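Local coordinates for protein beta-1,4-mannanase (Cryptopygus antarcticus, PDB 4OOU) that hydrolyses internal beta-1,4-mannosidic linkages in mannans, galactomannans and glucomannans, releasing mainly short manno-oligosaccharides, at residues Val72-Gly77 with Met360-Lys364; Phe313-Cys317 with Asp348-Thr352. One frame throughout, in Å; residues are numbered along the deposited sequence.

Interaction 1: residues Val72-Gly77 with Met360-Lys364; sequences VKASGG and MQALK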
loop_
_atom_site.group_PDB
_atom_site.type_symbol
_atom_site.label_atom_id
_atom_site.label_comp_id
_atom_site.label_asym_id
_atom_site.label_seq_id
_atom_site.Cartn_x
_atom_site.Cartn_y
_atom_site.Cartn_z
ATOM N N VAL A 72 11.537 -10.479 9.538
ATOM C CA VAL A 72 11.353 -9.056 9.808
ATOM C C VAL A 72 11.540 -8.754 11.308
ATOM O O VAL A 72 12.408 -7.957 11.616
ATOM C CB VAL A 72 10.020 -8.533 9.188
ATOM C CG1 VAL A 72 9.636 -7.153 9.696
ATOM C CG2 VAL A 72 10.122 -8.543 7.669
ATOM N N LYS A 73 10.780 -9.365 12.236
ATOM C CA LYS A 73 10.993 -9.071 13.695
ATOM C C LYS A 73 12.488 -9.241 13.972
ATOM O O LYS A 73 13.121 -8.335 14.490
ATOM C CB LYS A 73 10.148 -9.929 14.646
ATOM N N ALA A 74 13.070 -10.355 13.532
ATOM C CA ALA A 74 14.512 -10.591 13.758
ATOM C C ALA A 74 15.371 -9.363 13.378
ATOM O O ALA A 74 16.344 -9.009 14.075
ATOM C CB ALA A 74 14.979 -11.825 12.977
ATOM N N SER A 75 15.006 -8.691 12.283
ATOM C CA SER A 75 15.844 -7.587 11.795
ATOM C C SER A 75 15.457 -6.239 12.356
ATOM O O SER A 75 15.893 -5.209 11.847
ATOM C CB SER A 75 15.830 -7.521 10.271
ATOM O OG SER A 75 15.902 -8.801 9.670
ATOM N N GLY A 76 14.634 -6.228 13.397
ATOM C CA GLY A 76 14.125 -4.980 13.975
ATOM C C GLY A 76 13.178 -4.182 13.090
ATOM O O GLY A 76 12.980 -2.983 13.332
ATOM N N GLY A 77 12.622 -4.816 12.055
ATOM C CA GLY A 77 11.592 -4.189 11.193
ATOM C C GLY A 77 10.209 -4.340 11.831
ATOM O O GLY A 77 10.045 -5.066 12.820
ATOM N N MET A 360 16.979 -3.237 7.479
ATOM C CA MET A 360 16.108 -2.988 8.643
ATOM C C MET A 360 16.915 -2.830 9.942
ATOM O O MET A 360 16.520 -2.052 10.828
ATOM C CB MET A 360 15.048 -4.089 8.799
ATOM C CG MET A 360 13.847 -3.926 7.875
ATOM S SD MET A 360 12.728 -5.321 7.836
ATOM C CE MET A 360 13.753 -6.498 6.968
ATOM N N GLN A 361 18.034 -3.567 10.054
ATOM C CA GLN A 361 18.891 -3.490 11.237
ATOM C C GLN A 361 19.318 -2.044 11.472
ATOM O O GLN A 361 19.540 -1.627 12.614
ATOM C CB GLN A 361 20.150 -4.358 11.100
ATOM C CG GLN A 361 19.977 -5.830 11.447
ATOM C CD GLN A 361 21.137 -6.701 10.954
ATOM O OE1 GLN A 361 22.311 -6.298 11.013
ATOM N NE2 GLN A 361 20.809 -7.897 10.445
ATOM N N ALA A 362 19.445 -1.269 10.395
ATOM C CA ALA A 362 19.879 0.099 10.556
ATOM C C ALA A 362 18.970 0.830 11.529
ATOM O O ALA A 362 19.396 1.795 12.158
ATOM C CB ALA A 362 19.915 0.832 9.218
ATOM N N LEU A 363 17.717 0.423 11.647
ATOM C CA LEU A 363 16.851 1.139 12.594
ATOM C C LEU A 363 16.459 0.337 13.861
ATOM O O LEU A 363 15.623 0.791 14.620
ATOM C CB LEU A 363 15.618 1.702 11.871
ATOM C CG LEU A 363 15.893 2.632 10.670
ATOM C CD1 LEU A 363 14.624 2.846 9.853
ATOM C CD2 LEU A 363 16.474 3.981 11.113
ATOM N N LYS A 364 17.088 -0.812 14.103
ATOM C CA LYS A 364 16.725 -1.662 15.239
ATOM C C LYS A 364 16.350 -0.856 16.504
ATOM O O LYS A 364 15.210 -0.899 16.951
ATOM C CB LYS A 364 17.834 -2.679 15.547
ATOM C CG LYS A 364 17.357 -4.108 15.812
ATOM C CD LYS A 364 18.555 -5.066 15.802
ATOM C CE LYS A 364 18.175 -6.518 15.533
ATOM N NZ LYS A 364 17.412 -7.122 16.669
HETATM O O HOH W 1 13.159 -2.265 15.993
HETATM O O HOH W 2 13.863 -1.029 11.188
#
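M360 lies with its long, unbranched side chain along the end of helix 58-74, its SD 4.0 Å from V72 CG1 and 3.7 Å from G77 CA. That helix closes in a Schellman motif: G77 N bonds to V72 O at 3.2 Å and G76 N to K73 O at 2.8 Å, with G76 as the C-prime residue. Glycine suits G76 on two counts: its phi is positive (67°), and a CB would come within 2.5 Å of K364 CG. A CB on G77 would likewise run into M360 SD. In the TIM barrel the contact joins the C-terminal ends of two outer helices, 58-74 and 353-361, against strand 35-43, whose V42 touches both V72 and M360. S75 packs its CB 3.8 Å from M360 CB, while its OG bonds back to K71 O. K364, the last residue of the type I turn Q361-K364, lays its aliphatic part over G76, CG to CA 3.8 Å, and its flexible reach takes NZ to A74 O in a weak 3.4 Å hydrogen bond. Two waters link the backbones: both donate to G76 O, at 2.8 and 3.0 Å, the first also to K364 O at 2.6 Å, the second to M360 O at 2.9 Å.

Interaction 2: residues Phe313-Cys317 with Asp348-Thr352; sequences FASVC and DCSDT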
loop_
_atom_site.group_PDB
_atom_site.type_symbol
_atom_site.label_atom_id
_atom_site.label_comp_id
_atom_site.label_asym_id
_atom_site.label_seq_id
_atom_site.Cartn_x
_atom_site.Cartn_y
_atom_site.Cartn_z
ATOM N N PHE A 313 11.004 0.677 -2.462
ATOM C CA PHE A 313 12.263 1.150 -3.004
ATOM C C PHE A 313 13.273 -0.003 -3.023
ATOM O O PHE A 313 13.049 -1.014 -2.385
ATOM C CB PHE A 313 12.776 2.333 -2.175
ATOM C CG PHE A 313 13.389 1.938 -0.861
ATOM C CD1 PHE A 313 12.603 1.786 0.269
ATOM C CD2 PHE A 313 14.762 1.734 -0.757
ATOM C CE1 PHE A 313 13.164 1.431 1.476
ATOM C CE2 PHE A 313 15.332 1.390 0.448
ATOM C CZ PHE A 313 14.525 1.230 1.563
ATOM N N ALA A 314 14.387 0.143 -3.717
ATOM C CA ALA A 314 15.403 -0.900 -3.661
ATOM C C ALA A 314 16.835 -0.398 -3.846
ATOM O O ALA A 314 17.079 0.402 -4.747
ATOM C CB ALA A 314 15.094 -1.957 -4.703
ATOM N N SER A 315 17.763 -0.899 -3.000
ATOM C CA SER A 315 19.226 -0.562 -3.040
ATOM C C SER A 315 19.755 -0.598 -4.435
ATOM O O SER A 315 20.549 0.229 -4.838
ATOM C CB SER A 315 20.095 -1.590 -2.301
ATOM O OG SER A 315 19.464 -2.110 -1.159
ATOM N N VAL A 316 19.286 -1.607 -5.137
ATOM C CA VAL A 316 19.821 -2.034 -6.377
ATOM C C VAL A 316 19.234 -1.206 -7.565
ATOM O O VAL A 316 19.724 -1.298 -8.703
ATOM C CB VAL A 316 19.606 -3.567 -6.442
ATOM C CG1 VAL A 316 18.181 -3.892 -6.865
ATOM C CG2 VAL A 316 20.656 -4.243 -7.321
ATOM N N CYS A 317 18.198 -0.401 -7.287
ATOM C CA CYS A 317 17.813 0.724 -8.135
ATOM C C CYS A 317 17.758 1.990 -7.309
ATOM O O CYS A 317 16.694 2.526 -6.986
ATOM C CB CYS A 317 16.504 0.438 -8.839
ATOM S SG CYS A 317 16.745 -1.050 -9.806
ATOM N N ASP A 348 12.372 -7.270 -11.563
ATOM C CA ASP A 348 13.190 -6.116 -11.790
ATOM C C ASP A 348 13.205 -5.249 -10.545
ATOM O O ASP A 348 12.197 -5.108 -9.837
ATOM C CB ASP A 348 12.713 -5.396 -13.043
ATOM C CG ASP A 348 12.682 -6.332 -14.252
ATOM O OD1 ASP A 348 13.532 -7.267 -14.294
ATOM O OD2 ASP A 348 11.789 -6.169 -15.115
ATOM N N CYS A 349 14.397 -4.719 -10.271
ATOM C CA CYS A 349 14.649 -3.815 -9.155
ATOM C C CYS A 349 14.141 -4.428 -7.861
ATOM O O CYS A 349 13.262 -3.877 -7.219
ATOM C CB CYS A 349 14.048 -2.416 -9.419
ATOM S SG CYS A 349 14.978 -1.431 -10.655
ATOM N N SER A 350 14.680 -5.598 -7.520
ATOM C CA SER A 350 14.412 -6.240 -6.233
ATOM C C SER A 350 15.690 -6.531 -5.508
ATOM O O SER A 350 16.635 -7.099 -6.060
ATOM C CB SER A 350 13.655 -7.567 -6.370
ATOM O OG SER A 350 13.564 -8.234 -5.107
ATOM N N ASP A 351 15.707 -6.164 -4.241
ATOM C CA ASP A 351 16.823 -6.500 -3.390
ATOM C C ASP A 351 16.779 -7.959 -2.988
ATOM O O ASP A 351 15.798 -8.699 -3.193
ATOM C CB ASP A 351 16.851 -5.608 -2.138
ATOM C CG ASP A 351 17.313 -4.193 -2.436
ATOM O OD1 ASP A 351 18.354 -4.022 -3.140
ATOM O OD2 ASP A 351 16.653 -3.258 -1.942
ATOM N N THR A 352 17.907 -8.347 -2.440
ATOM C CA THR A 352 18.131 -9.627 -1.807
ATOM C C THR A 352 17.336 -9.690 -0.512
ATOM O O THR A 352 17.375 -8.718 0.219
ATOM C CB THR A 352 19.631 -9.632 -1.530
ATOM O OG1 THR A 352 20.270 -10.191 -2.671
ATOM C CG2 THR A 352 19.999 -10.393 -0.387
#
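A covalent link comes first: the disulfide C317 SG-C349 SG, 2.0 Å long with chi3 of -86°, close to the ideal right angle of an unstrained bridge. Hydrogen bonding centres on D351, whose short side chain brings its carboxylate to the type I turn A314-C317. S315 N donates to D351 OD2 at 2.8 Å, and two weak bonds reach D351 OD1, from S315 OG at 3.0 Å and V316 N at 3.3 Å. The acid thus takes up the amides of the turn's two central residues, that of V316 only weakly; C317 N closes the turn onto A314 O at 2.9 Å. Methyl groups make van der Waals contacts with backbone carbonyls: A314 CB lies 3.7 Å from C349 O, V316 CG1 3.7 Å from S350 O. The CA-to-CB bond of S350 points away from 313-317, and its OG bonds to D351 O (3.0 Å) and Q342 N. C349 and S350 lie beside the substrate-binding residues Y282 and W341, and D348 binds substrate itself. Two beta-alpha loops pinned together in this way border the substrate cleft of a glycoside hydrolase family 5 TIM barrel.

In the fold
Both contacts belong to the same TIM barrel but sit at different levels, their centres 18 Å apart and nearest atoms about 8 Å apart, without touching. Interaction 2 is nested in sequence within the loop closed by interaction 1, and helix 353-361 connects them: residues 348-352 lead into it and 360-364 leave it. Interaction 2 ties together loops following strands 308-313 and 337-340, on the catalytic face, whereas interaction 1 brings the end of helix 353-361 against that of helix 58-74, where the chain heads into strand 79-86. Helix 353-361 is thus flanked by the two contacts, one holding the loop before it, the other packing its C-terminal end beside the parallel strands 35-43 and 337-340, where early and late chain meet.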